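Local atomic coordinates of putative aminopeptidase (Leishmania major, PDB entry 5NTH), a protein that probably removes amino acids from the N-terminus of peptides as a manganese-dependent M17 (leucyl) aminopeptidase, and binds actinonin at its two-manganese site. Residues 433-438 / 461-466; 418-423 / 487-492; 413-418 / 508-513. One frame throughout, in Å; residues are numbered along the deposited sequence.

Contact 1: 433-438 / 461-466; sequences GVYASD and YCPEYH
Y461 sets CD1 over one face of the Y435 ring, toward its rim. That atom comes within 3.3 Å of Y435 CZ. The two ring planes are turned 42° to each other, an oblique pair, and the side chains cross at about a right angle. Y461 holds CG anti to its backbone N (chi1 -179°), which carries the ring alongside the end of strand 432-436. There one face of the ring receives the backbone of the other segment: S437 CA sits 3.9 Å from the ring centroid in a CH-pi contact, and A436 O is 3.5 Å from Y461 CD1. P463 CD covers the opposite face, so the ring is sandwiched. Both tyrosine hydroxyls bond to the carboxylate of E497, on helix 488-497, Y435 to OE1 and Y461 to OE2. Y435, Y461 and H466 form an aromatic cluster beside strand 432-436 of the large mixed sheet in the catalytic domain. C462 is the N-cap of helix 463-467. P463, in the first turn, brings CG to 4.0 Å from Y435 OH. H466 reaches back from that helix, and H466 NE2 lies 3.8 Å from Y435 CE1, near the plane of the tyrosine ring. A second subunit joins in: its R110 packs on Y461 and bonds to A436 O, and its T111 bonds to Y461 O.

Contact 2: 418-423 / 487-492; sequences TLTGAQ and AGSSCG. With BB2 (actinonin), chain E.
A422 packs its methyl directly on the backbone of G488, with A422 CB 3.7 Å from G488 CA. One turn further along the helix, L419 CD2 lies 3.8 Å from G492 CA. With no side chain at G488 or G492, both groups come down on the helix backbone itself. The two glycines, four residues apart, give helix 488-497 a bare stripe, and segment 418-423 lies close along it. CG anti to the backbone N (chi1 -159°) turns CD2 of L419 onto G492. Between the glycines, T420 OG1 is 3.8 Å from S489 CA. That hydroxyl oxygen also accepts from Q423 N at 3.2 Å, a capping bond in the turn leading into helix 422-427. T420 OG1 and S489 OG both bond to D512 OD2, so one carboxylate oxygen ties the two segments together. Segment 418-423 also binds actinonin. N1 of its hydroxamate donates to L419 O at 2.9 Å, nearly straight at 171°, and G421 N donates to O13 at 3.1 Å. These two bonds use the main chain alone. L419 O thus holds the hydroxamate and G421 N the first amide carbonyl; the latter is consistent with how a peptide substrate would be held. The T420 hydroxyl and the L419 amide tie the same segment to D512 behind.

Contact 3: 413-418 / 508-513; sequences LIDMAT and FVHVDM
D415 and H510 are joined by a side-chain hydrogen bond between neighbouring strands. H510 ND1 donates to D415 OD2 at 2.7 Å, with a bent N-H...O angle of 139°. The oxygen lies in the ring plane of H510 and uses its anti lone pair, the one away from OD1. Carboxylate and ring planes are 31° apart. Both side chains place CG anti to the backbone N and run side by side off the same face of the sheet. A buried acid is thus given a ring N-H, which would be expected to favour its charged form and to fix the turn of the imidazole.

Five backbone bonds knit the strands. They run alternately from one strand and the other: V509 N to L413 O, D415 N to V509 O, V511 N to D415 O, A417 N to V511 O, M513 N to A417 O. The shortest is V511 N to D415 O at 2.6 Å. This is a parallel pair in register in the middle of the mixed sheet of the catalytic domain, with strand axes 4.6 Å apart at 15°. Strand 291-300 flanks it beyond 413-417, and strand 432-436 beyond 508-512. T418 OG1 bonds to D321, a manganese ligand. D512 OD1 bonds to L419 N, and its OD2 to S489 OG and T420 OG1.

On the D415 and H510 face, L413 lies beside F508, with L413 CD2 at the ring edge, 3.7 Å from F508 CE1. D415 CB reaches the same ring obliquely. Helix 391-404 covers L413 and D415 there. M416, on the opposite face, meets M513 just past the strand, CG to CG at 3.7 Å. M513 bends at chi2 and chi3, and its SD lies 3.3 Å from A417 O.

Contact 3 is the buried centre of the group, a parallel strand pair held by backbone bonds and by the buried D415-H510 side-chain bond. Contact 2 is also buried, but its two segments meet through glycine backbone and small side chains. Its segment 418-423 follows strand 412-417 and binds actinonin. Contact 1 is only partly buried, and aromatic packing dominates it. Strand 432-436 of contact 1 neighbours strand 508-512 of contact 3, with Y435 N probably bonded to H510 O. Contacts 2 and 3 share T418. H466 of contact 1 packs on S490 and C491 of contact 2. Contacts 1 and 2 both touch a second subunit, whereas contact 3 touches none.

Contact 1: 433-438 / 461-466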
ATOM      1  N   GLY A 433       5.007 -21.871  18.800  1.00 26.12           N
ATOM      2  CA  GLY A 433       6.383 -21.437  19.075  1.00 26.25           C
ATOM      3  C   GLY A 433       6.638 -21.423  20.561  1.00 25.56           C
ATOM      4  O   GLY A 433       5.874 -20.812  21.304  1.00 26.10           O
ATOM      5  N   VAL A 434       7.671 -22.135  20.995  1.00 24.64           N
ATOM      6  CA  VAL A 434       7.989 -22.221  22.398  1.00 24.31           C
ATOM      7  C   VAL A 434       9.279 -21.458  22.648  1.00 24.49           C
ATOM      8  O   VAL A 434      10.314 -21.708  22.022  1.00 23.55           O
ATOM      9  CB  VAL A 434       8.137 -23.666  22.867  1.00 24.53           C
ATOM     10  CG1 VAL A 434       8.504 -23.701  24.348  1.00 24.75           C
ATOM     11  CG2 VAL A 434       6.851 -24.434  22.630  1.00 24.55           C
ATOM     12  N   TYR A 435       9.182 -20.516  23.571  1.00 24.98           N
ATOM     13  CA  TYR A 435      10.276 -19.653  23.964  1.00 25.05           C
ATOM     14  C   TYR A 435      10.512 -19.981  25.409  1.00 25.62           C
ATOM     15  O   TYR A 435       9.699 -19.643  26.269  1.00 26.23           O
ATOM     16  CB  TYR A 435       9.901 -18.190  23.819  1.00 24.59           C
ATOM     17  CG  TYR A 435      10.900 -17.214  24.425  1.00 24.10           C
ATOM     18  CD1 TYR A 435      12.032 -16.793  23.715  1.00 23.46           C
ATOM     19  CD2 TYR A 435      10.681 -16.681  25.682  1.00 24.05           C
ATOM     20  CE1 TYR A 435      12.905 -15.888  24.251  1.00 23.77           C
ATOM     21  CE2 TYR A 435      11.555 -15.773  26.235  1.00 24.11           C
ATOM     22  CZ  TYR A 435      12.665 -15.378  25.525  1.00 24.13           C
ATOM     23  OH  TYR A 435      13.513 -14.474  26.124  1.00 24.03           O
ATOM     24  N   ALA A 436      11.629 -20.638  25.672  1.00 26.00           N
ATOM     25  CA  ALA A 436      11.806 -21.328  26.930  1.00 26.25           C
ATOM     26  C   ALA A 436      13.142 -21.024  27.540  1.00 25.53           C
ATOM     27  O   ALA A 436      14.155 -21.227  26.885  1.00 24.22           O
ATOM     28  CB  ALA A 436      11.685 -22.818  26.686  1.00 26.62           C
ATOM     29  N   SER A 437      13.131 -20.615  28.809  1.00 26.35           N
ATOM     30  CA  SER A 437      14.370 -20.274  29.555  1.00 27.55           C
ATOM     31  C   SER A 437      15.163 -21.454  30.105  1.00 28.96           C
ATOM     32  O   SER A 437      16.106 -21.239  30.822  1.00 30.87           O
ATOM     33  CB  SER A 437      14.021 -19.412  30.765  1.00 27.09           C
ATOM     34  OG  SER A 437      13.239 -20.193  31.657  1.00 27.11           O
ATOM     35  N   ASP A 438      14.764 -22.689  29.826  1.00 30.83           N
ATOM     36  CA  ASP A 438      15.445 -23.861  30.350  1.00 31.20           C
ATOM     37  C   ASP A 438      15.347 -24.942  29.278  1.00 30.89           C
ATOM     38  O   ASP A 438      14.244 -25.345  28.914  1.00 30.22           O
ATOM     39  CB  ASP A 438      14.743 -24.264  31.637  1.00 33.18           C
ATOM     40  CG  ASP A 438      15.401 -25.435  32.348  1.00 35.60           C
ATOM     41  OD1 ASP A 438      15.174 -26.618  31.945  1.00 37.91           O
ATOM     42  OD2 ASP A 438      16.096 -25.166  33.357  1.00 36.92           O
ATOM     43  N   TYR A 461      15.866 -18.549  21.898  1.00 24.33           N
ATOM     44  CA  TYR A 461      15.928 -17.914  23.224  1.00 24.63           C
ATOM     45  C   TYR A 461      17.290 -17.214  23.308  1.00 25.67           C
ATOM     46  O   TYR A 461      18.343 -17.877  23.278  1.00 26.60           O
ATOM     47  CB  TYR A 461      15.766 -18.925  24.357  1.00 24.45           C
ATOM     48  CG  TYR A 461      15.798 -18.313  25.754  1.00 23.89           C
ATOM     49  CD1 TYR A 461      14.648 -17.829  26.348  1.00 23.55           C
ATOM     50  CD2 TYR A 461      16.995 -18.237  26.483  1.00 23.89           C
ATOM     51  CE1 TYR A 461      14.681 -17.278  27.615  1.00 23.46           C
ATOM     52  CE2 TYR A 461      17.044 -17.664  27.745  1.00 23.21           C
ATOM     53  CZ  TYR A 461      15.893 -17.195  28.292  1.00 23.13           C
ATOM     54  OH  TYR A 461      15.950 -16.664  29.512  1.00 22.63           O
ATOM     55  N   CYS A 462      17.267 -15.885  23.399  1.00 25.56           N
ATOM     56  CA  CYS A 462      18.485 -15.099  23.352  1.00 25.76           C
ATOM     57  C   CYS A 462      18.235 -13.700  23.880  1.00 26.15           C
ATOM     58  O   CYS A 462      18.322 -12.748  23.128  1.00 26.15           O
ATOM     59  CB  CYS A 462      19.036 -15.052  21.924  1.00 25.47           C
ATOM     60  SG  CYS A 462      20.752 -14.513  21.887  1.00 25.16           S
ATOM     61  N   PRO A 463      17.921 -13.573  25.184  1.00 26.89           N
ATOM     62  CA  PRO A 463      17.604 -12.288  25.799  1.00 27.44           C
ATOM     63  C   PRO A 463      18.638 -11.194  25.558  1.00 27.89           C
ATOM     64  O   PRO A 463      18.267 -10.036  25.472  1.00 27.97           O
ATOM     65  CB  PRO A 463      17.557 -12.611  27.299  1.00 27.69           C
ATOM     66  CG  PRO A 463      17.263 -14.054  27.371  1.00 27.79           C
ATOM     67  CD  PRO A 463      18.009 -14.630  26.201  1.00 27.49           C
ATOM     68  N   GLU A 464      19.921 -11.537  25.468  1.00 28.69           N
ATOM     69  CA  GLU A 464      20.923 -10.496  25.176  1.00 28.89           C
ATOM     70  C   GLU A 464      20.679  -9.822  23.831  1.00 29.34           C
ATOM     71  O   GLU A 464      20.865  -8.622  23.709  1.00 33.44           O
ATOM     72  CB  GLU A 464      22.363 -10.982  25.257  1.00 28.24           C
ATOM     73  CG  GLU A 464      22.806 -12.052  24.253  1.00 28.37           C
ATOM     74  CD  GLU A 464      22.788 -13.446  24.840  1.00 27.83           C
ATOM     75  OE1 GLU A 464      21.911 -13.714  25.686  1.00 28.07           O
ATOM     76  OE2 GLU A 464      23.653 -14.269  24.473  1.00 27.09           O
ATOM     77  N   TYR A 465      20.232 -10.583  22.847  1.00 28.30           N
ATOM     78  CA  TYR A 465      19.911 -10.028  21.542  1.00 27.80           C
ATOM     79  C   TYR A 465      18.559  -9.343  21.541  1.00 28.03           C
ATOM     80  O   TYR A 465      18.423  -8.298  20.894  1.00 28.92           O
ATOM     81  CB  TYR A 465      20.026 -11.120  20.467  1.00 27.24           C
ATOM     82  CG  TYR A 465      21.464 -11.437  20.041  1.00 27.09           C
ATOM     83  CD1 TYR A 465      22.598 -10.836  20.654  1.00 27.24           C
ATOM     84  CD2 TYR A 465      21.697 -12.336  19.024  1.00 27.07           C
ATOM     85  CE1 TYR A 465      23.902 -11.120  20.219  1.00 26.96           C
ATOM     86  CE2 TYR A 465      22.995 -12.650  18.608  1.00 27.73           C
ATOM     87  CZ  TYR A 465      24.100 -12.036  19.192  1.00 27.08           C
ATOM     88  OH  TYR A 465      25.341 -12.385  18.712  1.00 25.91           O
ATOM     89  N   HIS A 466      17.586  -9.874  22.293  1.00 27.92           N
ATOM     90  CA  HIS A 466      16.252  -9.227  22.393  1.00 28.62           C
ATOM     91  C   HIS A 466      16.327  -7.922  23.185  1.00 30.22           C
ATOM     92  O   HIS A 466      15.680  -6.944  22.823  1.00 30.37           O
ATOM     93  CB  HIS A 466      15.153 -10.131  22.992  1.00 27.97           C
ATOM     94  CG  HIS A 466      15.180 -11.533  22.481  1.00 27.83           C
ATOM     95  ND1 HIS A 466      15.392 -11.836  21.153  1.00 28.46           N
ATOM     96  CD2 HIS A 466      15.073 -12.718  23.119  1.00 27.30           C
ATOM     97  CE1 HIS A 466      15.418 -13.145  20.998  1.00 27.15           C
ATOM     98  NE2 HIS A 466      15.231 -13.703  22.175  1.00 27.02           N
TER

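Contact 2: 418-423 / 487-492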
ATOM      1  N   THR A 418      -2.035 -16.361  21.973  1.00 26.53           N
ATOM      2  CA  THR A 418      -2.084 -16.127  20.513  1.00 27.64           C
ATOM      3  C   THR A 418      -1.362 -14.806  20.280  1.00 28.45           C
ATOM      4  O   THR A 418      -1.974 -13.746  20.217  1.00 28.93           O
ATOM      5  CB  THR A 418      -3.533 -16.000  19.981  1.00 27.32           C
ATOM      6  OG1 THR A 418      -4.244 -15.058  20.780  1.00 26.57           O
ATOM      7  CG2 THR A 418      -4.276 -17.315  20.060  1.00 27.64           C
ATOM      8  N   LEU A 419      -0.054 -14.844  20.214  1.00 29.31           N
ATOM      9  CA  LEU A 419       0.650 -13.625  20.482  1.00 30.81           C
ATOM     10  C   LEU A 419       0.968 -12.836  19.228  1.00 32.03           C
ATOM     11  O   LEU A 419       0.726 -11.636  19.219  1.00 32.25           O
ATOM     12  CB  LEU A 419       1.897 -13.869  21.327  1.00 30.56           C
ATOM     13  CG  LEU A 419       2.347 -12.579  22.022  1.00 31.46           C
ATOM     14  CD1 LEU A 419       1.303 -12.028  22.990  1.00 31.59           C
ATOM     15  CD2 LEU A 419       3.644 -12.801  22.773  1.00 32.51           C
ATOM     16  N   THR A 420       1.496 -13.504  18.196  1.00 32.43           N
ATOM     17  CA  THR A 420       2.152 -12.844  17.059  1.00 32.64           C
ATOM     18  C   THR A 420       1.946 -13.574  15.750  1.00 31.59           C
ATOM     19  O   THR A 420       1.868 -14.800  15.727  1.00 32.76           O
ATOM     20  CB  THR A 420       3.710 -12.721  17.247  1.00 34.69           C
ATOM     21  OG1 THR A 420       4.342 -14.017  17.254  1.00 34.38           O
ATOM     22  CG2 THR A 420       4.088 -11.957  18.534  1.00 34.91           C
ATOM     23  N   GLY A 421       1.935 -12.820  14.658  1.00 30.07           N
ATOM     24  CA  GLY A 421       2.031 -13.376  13.309  1.00 29.44           C
ATOM     25  C   GLY A 421       3.420 -13.878  12.935  1.00 29.05           C
ATOM     26  O   GLY A 421       3.574 -14.690  12.016  1.00 30.34           O
ATOM     27  N   ALA A 422       4.442 -13.399  13.630  1.00 27.89           N
ATOM     28  CA  ALA A 422       5.791 -13.868  13.404  1.00 27.69           C
ATOM     29  C   ALA A 422       5.862 -15.373  13.661  1.00 28.15           C
ATOM     30  O   ALA A 422       6.561 -16.131  12.945  1.00 28.13           O
ATOM     31  CB  ALA A 422       6.756 -13.111  14.294  1.00 27.58           C
ATOM     32  N   GLN A 423       5.102 -15.805  14.662  1.00 28.17           N
ATOM     33  CA  GLN A 423       4.913 -17.218  14.936  1.00 28.40           C
ATOM     34  C   GLN A 423       4.638 -18.029  13.696  1.00 28.21           C
ATOM     35  O   GLN A 423       5.312 -19.024  13.467  1.00 28.45           O
ATOM     36  CB  GLN A 423       3.782 -17.406  15.937  1.00 29.69           C
ATOM     37  CG  GLN A 423       3.541 -18.849  16.381  1.00 30.27           C
ATOM     38  CD  GLN A 423       2.423 -19.522  15.579  1.00 31.08           C
ATOM     39  OE1 GLN A 423       1.252 -19.131  15.657  1.00 29.52           O
ATOM     40  NE2 GLN A 423       2.794 -20.528  14.778  1.00 32.53           N
ATOM     41  N   ALA A 487      13.399 -11.693  15.021  1.00 40.93           N
ATOM     42  CA  ALA A 487      12.948 -12.886  15.745  1.00 36.41           C
ATOM     43  C   ALA A 487      11.698 -12.594  16.573  1.00 32.98           C
ATOM     44  O   ALA A 487      11.728 -12.595  17.811  1.00 32.72           O
ATOM     45  CB  ALA A 487      14.077 -13.409  16.627  1.00 35.10           C
ATOM     46  N   GLY A 488      10.609 -12.359  15.857  1.00 29.69           N
ATOM     47  CA  GLY A 488       9.438 -11.724  16.390  1.00 28.09           C
ATOM     48  C   GLY A 488       8.720 -12.478  17.471  1.00 27.75           C
ATOM     49  O   GLY A 488       8.242 -11.855  18.415  1.00 28.38           O
ATOM     50  N   SER A 489       8.623 -13.805  17.354  1.00 27.00           N
ATOM     51  CA  SER A 489       7.960 -14.592  18.404  1.00 26.55           C
ATOM     52  C   SER A 489       8.770 -14.629  19.676  1.00 25.44           C
ATOM     53  O   SER A 489       8.179 -14.550  20.744  1.00 25.92           O
ATOM     54  CB  SER A 489       7.552 -16.030  17.996  1.00 26.68           C
ATOM     55  OG  SER A 489       6.736 -16.594  19.038  1.00 26.27           O
ATOM     56  N   SER A 490      10.092 -14.738  19.583  1.00 24.79           N
ATOM     57  CA  SER A 490      10.924 -14.727  20.788  1.00 24.96           C
ATOM     58  C   SER A 490      10.822 -13.390  21.501  1.00 26.42           C
ATOM     59  O   SER A 490      10.725 -13.340  22.723  1.00 27.10           O
ATOM     60  CB  SER A 490      12.374 -14.982  20.472  1.00 24.52           C
ATOM     61  OG  SER A 490      12.525 -15.864  19.378  1.00 24.30           O
ATOM     62  N   CYS A 491      10.844 -12.306  20.733  1.00 27.48           N
ATOM     63  CA  CYS A 491      10.744 -10.971  21.308  1.00 28.88           C
ATOM     64  C   CYS A 491       9.442 -10.838  22.131  1.00 27.78           C
ATOM     65  O   CYS A 491       9.409 -10.196  23.181  1.00 27.36           O
ATOM     66  CB  CYS A 491      10.897  -9.875  20.198  1.00 30.31           C
ATOM     67  SG  CYS A 491      12.595  -9.680  19.501  1.00 33.14           S
ATOM     68  N   GLY A 492       8.381 -11.487  21.668  1.00 26.45           N
ATOM     69  CA  GLY A 492       7.139 -11.483  22.404  1.00 25.46           C
ATOM     70  C   GLY A 492       7.281 -12.189  23.721  1.00 25.08           C
ATOM     71  O   GLY A 492       6.801 -11.715  24.736  1.00 25.37           O
TER
HETATM   72  C5  BB2 E 604      -0.159  -9.689  16.350  0.60 40.35           C
HETATM   73  C3  BB2 E 604      -1.089  -9.103  17.370  0.60 40.41           C
HETATM   74  O4  BB2 E 604      -1.858  -8.263  16.993  0.60 39.32           O
HETATM   75  N1  BB2 E 604      -1.099  -9.525  18.626  0.60 41.21           N
HETATM   76  O2  BB2 E 604      -2.024  -8.969  19.539  0.60 46.17           O
HETATM   77  C6  BB2 E 604       0.795  -8.609  15.854  0.60 41.71           C
HETATM   78  C12 BB2 E 604       1.254  -9.004  14.487  0.60 42.80           C
HETATM   79  O13 BB2 E 604       2.203  -9.734  14.401  0.60 42.87           O
HETATM   80  C7  BB2 E 604       1.957  -8.462  16.845  0.60 41.01           C
HETATM   81  C8  BB2 E 604       3.032  -7.472  16.408  0.60 40.76           C
HETATM   82  C9  BB2 E 604       2.531  -6.035  16.422  0.60 41.18           C
HETATM   83  C10 BB2 E 604       2.769  -5.351  15.087  0.60 42.64           C
HETATM   84  C11 BB2 E 604       4.238  -5.017  14.895  0.60 42.98           C
HETATM   85  N14 BB2 E 604       0.597  -8.563  13.423  0.60 45.40           N
HETATM   86  C15 BB2 E 604       0.989  -8.958  12.074  0.60 48.91           C
HETATM   87  C16 BB2 E 604      -0.240  -9.179  11.160  0.60 49.63           C
HETATM   88  C18 BB2 E 604      -0.030  -8.802   9.686  0.60 49.71           C
HETATM   89  C17 BB2 E 604      -0.730 -10.636  11.264  0.60 47.74           C
HETATM   90  C19 BB2 E 604       2.048  -8.007  11.571  0.60 51.80           C
HETATM   91  O20 BB2 E 604       3.190  -8.417  11.618  0.60 48.62           O
HETATM   92  N21 BB2 E 604       1.768  -6.772  11.095  0.60 60.03           N
HETATM   93  C22 BB2 E 604       2.662  -6.128  10.123  0.60 64.16           C
HETATM   94  C23 BB2 E 604       0.640  -5.870  11.371  0.60 60.72           C
HETATM   95  C24 BB2 E 604       0.576  -4.865  10.220  0.60 61.25           C
HETATM   96  C25 BB2 E 604       1.796  -5.116   9.354  0.60 62.53           C
HETATM   97  C26 BB2 E 604       3.763  -5.417  10.926  0.60 65.30           C
HETATM   98  O27 BB2 E 604       4.626  -6.349  11.594  0.60 64.64           O

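Contact 3: 413-418 / 508-513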
ATOM      1  N   LEU A 413       6.450 -21.776  35.269  1.00 30.87           N
ATOM      2  CA  LEU A 413       5.442 -20.901  34.720  1.00 30.26           C
ATOM      3  C   LEU A 413       5.215 -21.169  33.246  1.00 30.41           C
ATOM      4  O   LEU A 413       6.140 -21.058  32.436  1.00 29.25           O
ATOM      5  CB  LEU A 413       5.810 -19.445  34.920  1.00 30.28           C
ATOM      6  CG  LEU A 413       4.535 -18.630  34.717  1.00 30.13           C
ATOM      7  CD1 LEU A 413       4.357 -17.634  35.837  1.00 29.96           C
ATOM      8  CD2 LEU A 413       4.502 -17.994  33.333  1.00 30.19           C
ATOM      9  N   ILE A 414       3.963 -21.492  32.920  1.00 31.06           N
ATOM     10  CA  ILE A 414       3.558 -21.732  31.548  1.00 32.01           C
ATOM     11  C   ILE A 414       2.735 -20.572  31.033  1.00 31.63           C
ATOM     12  O   ILE A 414       1.628 -20.332  31.520  1.00 31.09           O
ATOM     13  CB  ILE A 414       2.702 -22.991  31.400  1.00 32.28           C
ATOM     14  CG1 ILE A 414       3.419 -24.180  32.028  1.00 32.97           C
ATOM     15  CG2 ILE A 414       2.414 -23.234  29.925  1.00 32.20           C
ATOM     16  CD1 ILE A 414       2.626 -25.462  31.930  1.00 33.15           C
ATOM     17  N   ASP A 415       3.268 -19.908  30.011  1.00 31.72           N
ATOM     18  CA  ASP A 415       2.638 -18.738  29.405  1.00 32.57           C
ATOM     19  C   ASP A 415       2.087 -19.161  28.059  1.00 29.89           C
ATOM     20  O   ASP A 415       2.803 -19.725  27.224  1.00 28.07           O
ATOM     21  CB  ASP A 415       3.682 -17.618  29.249  1.00 36.37           C
ATOM     22  CG  ASP A 415       3.065 -16.236  29.011  1.00 39.73           C
ATOM     23  OD1 ASP A 415       2.212 -15.814  29.818  1.00 45.11           O
ATOM     24  OD2 ASP A 415       3.463 -15.552  28.033  1.00 41.29           O
ATOM     25  N   MET A 416       0.806 -18.917  27.846  1.00 28.82           N
ATOM     26  CA  MET A 416       0.179 -19.347  26.598  1.00 28.49           C
ATOM     27  C   MET A 416      -0.642 -18.236  26.031  1.00 26.58           C
ATOM     28  O   MET A 416      -1.478 -17.675  26.725  1.00 24.92           O
ATOM     29  CB  MET A 416      -0.686 -20.591  26.791  1.00 29.78           C
ATOM     30  CG  MET A 416      -1.156 -21.195  25.487  1.00 31.05           C
ATOM     31  SD  MET A 416      -2.252 -22.597  25.724  1.00 34.83           S
ATOM     32  CE  MET A 416      -1.112 -23.875  26.205  1.00 32.65           C
ATOM     33  N   ALA A 417      -0.413 -17.953  24.749  1.00 25.82           N
ATOM     34  CA  ALA A 417      -0.948 -16.762  24.120  1.00 25.54           C
ATOM     35  C   ALA A 417      -0.971 -16.877  22.598  1.00 25.94           C
ATOM     36  O   ALA A 417      -0.060 -17.459  22.015  1.00 25.89           O
ATOM     37  CB  ALA A 417      -0.105 -15.593  24.536  1.00 25.48           C
ATOM     38  N   THR A 418      -2.035 -16.361  21.973  1.00 26.53           N
ATOM     39  CA  THR A 418      -2.084 -16.127  20.513  1.00 27.64           C
ATOM     40  C   THR A 418      -1.362 -14.806  20.280  1.00 28.45           C
ATOM     41  O   THR A 418      -1.974 -13.746  20.217  1.00 28.93           O
ATOM     42  CB  THR A 418      -3.533 -16.000  19.981  1.00 27.32           C
ATOM     43  OG1 THR A 418      -4.244 -15.058  20.780  1.00 26.57           O
ATOM     44  CG2 THR A 418      -4.276 -17.315  20.060  1.00 27.64           C
ATOM     45  N   PHE A 508      10.578 -20.652  32.708  1.00 32.36           N
ATOM     46  CA  PHE A 508       9.492 -19.912  32.100  1.00 32.45           C
ATOM     47  C   PHE A 508       9.334 -20.458  30.693  1.00 31.25           C
ATOM     48  O   PHE A 508      10.303 -20.431  29.913  1.00 30.80           O
ATOM     49  CB  PHE A 508       9.879 -18.445  32.055  1.00 33.70           C
ATOM     50  CG  PHE A 508       8.961 -17.594  31.242  1.00 33.88           C
ATOM     51  CD1 PHE A 508       7.714 -17.248  31.730  1.00 33.85           C
ATOM     52  CD2 PHE A 508       9.353 -17.131  29.997  1.00 33.90           C
ATOM     53  CE1 PHE A 508       6.864 -16.464  30.991  1.00 33.98           C
ATOM     54  CE2 PHE A 508       8.516 -16.332  29.258  1.00 34.37           C
ATOM     55  CZ  PHE A 508       7.268 -15.996  29.759  1.00 34.69           C
ATOM     56  N   VAL A 509       8.136 -20.969  30.392  1.00 30.06           N
ATOM     57  CA  VAL A 509       7.838 -21.611  29.102  1.00 29.55           C
ATOM     58  C   VAL A 509       6.709 -20.879  28.462  1.00 28.15           C
ATOM     59  O   VAL A 509       5.577 -20.957  28.929  1.00 26.85           O
ATOM     60  CB  VAL A 509       7.386 -23.072  29.240  1.00 30.28           C
ATOM     61  CG1 VAL A 509       7.213 -23.732  27.881  1.00 29.94           C
ATOM     62  CG2 VAL A 509       8.411 -23.841  30.044  1.00 31.81           C
ATOM     63  N   HIS A 510       7.043 -20.195  27.373  1.00 28.06           N
ATOM     64  CA  HIS A 510       6.112 -19.362  26.642  1.00 27.80           C
ATOM     65  C   HIS A 510       5.676 -20.061  25.391  1.00 26.73           C
ATOM     66  O   HIS A 510       6.518 -20.382  24.567  1.00 26.17           O
ATOM     67  CB  HIS A 510       6.796 -18.082  26.281  1.00 28.29           C
ATOM     68  CG  HIS A 510       5.974 -17.160  25.440  1.00 29.06           C
ATOM     69  ND1 HIS A 510       5.062 -16.280  25.974  1.00 30.01           N
ATOM     70  CD2 HIS A 510       5.976 -16.936  24.110  1.00 28.84           C
ATOM     71  CE1 HIS A 510       4.515 -15.573  25.008  1.00 29.67           C
ATOM     72  NE2 HIS A 510       5.061 -15.944  23.867  1.00 29.81           N
ATOM     73  N   VAL A 511       4.369 -20.292  25.260  1.00 26.15           N
ATOM     74  CA  VAL A 511       3.821 -20.947  24.076  1.00 26.11           C
ATOM     75  C   VAL A 511       3.009 -19.972  23.237  1.00 26.08           C
ATOM     76  O   VAL A 511       1.947 -19.488  23.636  1.00 25.03           O
ATOM     77  CB  VAL A 511       2.963 -22.169  24.427  1.00 26.11           C
ATOM     78  CG1 VAL A 511       2.574 -22.911  23.156  1.00 26.29           C
ATOM     79  CG2 VAL A 511       3.720 -23.103  25.344  1.00 25.70           C
ATOM     80  N   ASP A 512       3.528 -19.690  22.054  1.00 26.89           N
ATOM     81  CA  ASP A 512       2.883 -18.770  21.124  1.00 27.40           C
ATOM     82  C   ASP A 512       2.071 -19.544  20.105  1.00 26.08           C
ATOM     83  O   ASP A 512       2.609 -20.062  19.164  1.00 24.33           O
ATOM     84  CB  ASP A 512       3.938 -17.906  20.423  1.00 28.24           C
ATOM     85  CG  ASP A 512       3.341 -16.783  19.608  1.00 28.81           C
ATOM     86  OD1 ASP A 512       2.099 -16.626  19.548  1.00 29.18           O
ATOM     87  OD2 ASP A 512       4.147 -16.042  19.030  1.00 31.03           O
ATOM     88  N   MET A 513       0.768 -19.564  20.280  1.00 26.83           N
ATOM     89  CA  MET A 513      -0.074 -20.438  19.475  1.00 28.00           C
ATOM     90  C   MET A 513      -1.088 -19.643  18.672  1.00 28.11           C
ATOM     91  O   MET A 513      -2.242 -19.982  18.609  1.00 28.28           O
ATOM     92  CB  MET A 513      -0.725 -21.546  20.331  1.00 28.29           C
ATOM     93  CG  MET A 513      -0.973 -21.257  21.795  1.00 28.51           C
ATOM     94  SD  MET A 513      -2.221 -20.018  22.041  1.00 29.03           S
ATOM     95  CE  MET A 513      -3.658 -21.090  21.903  1.00 29.49           C
TER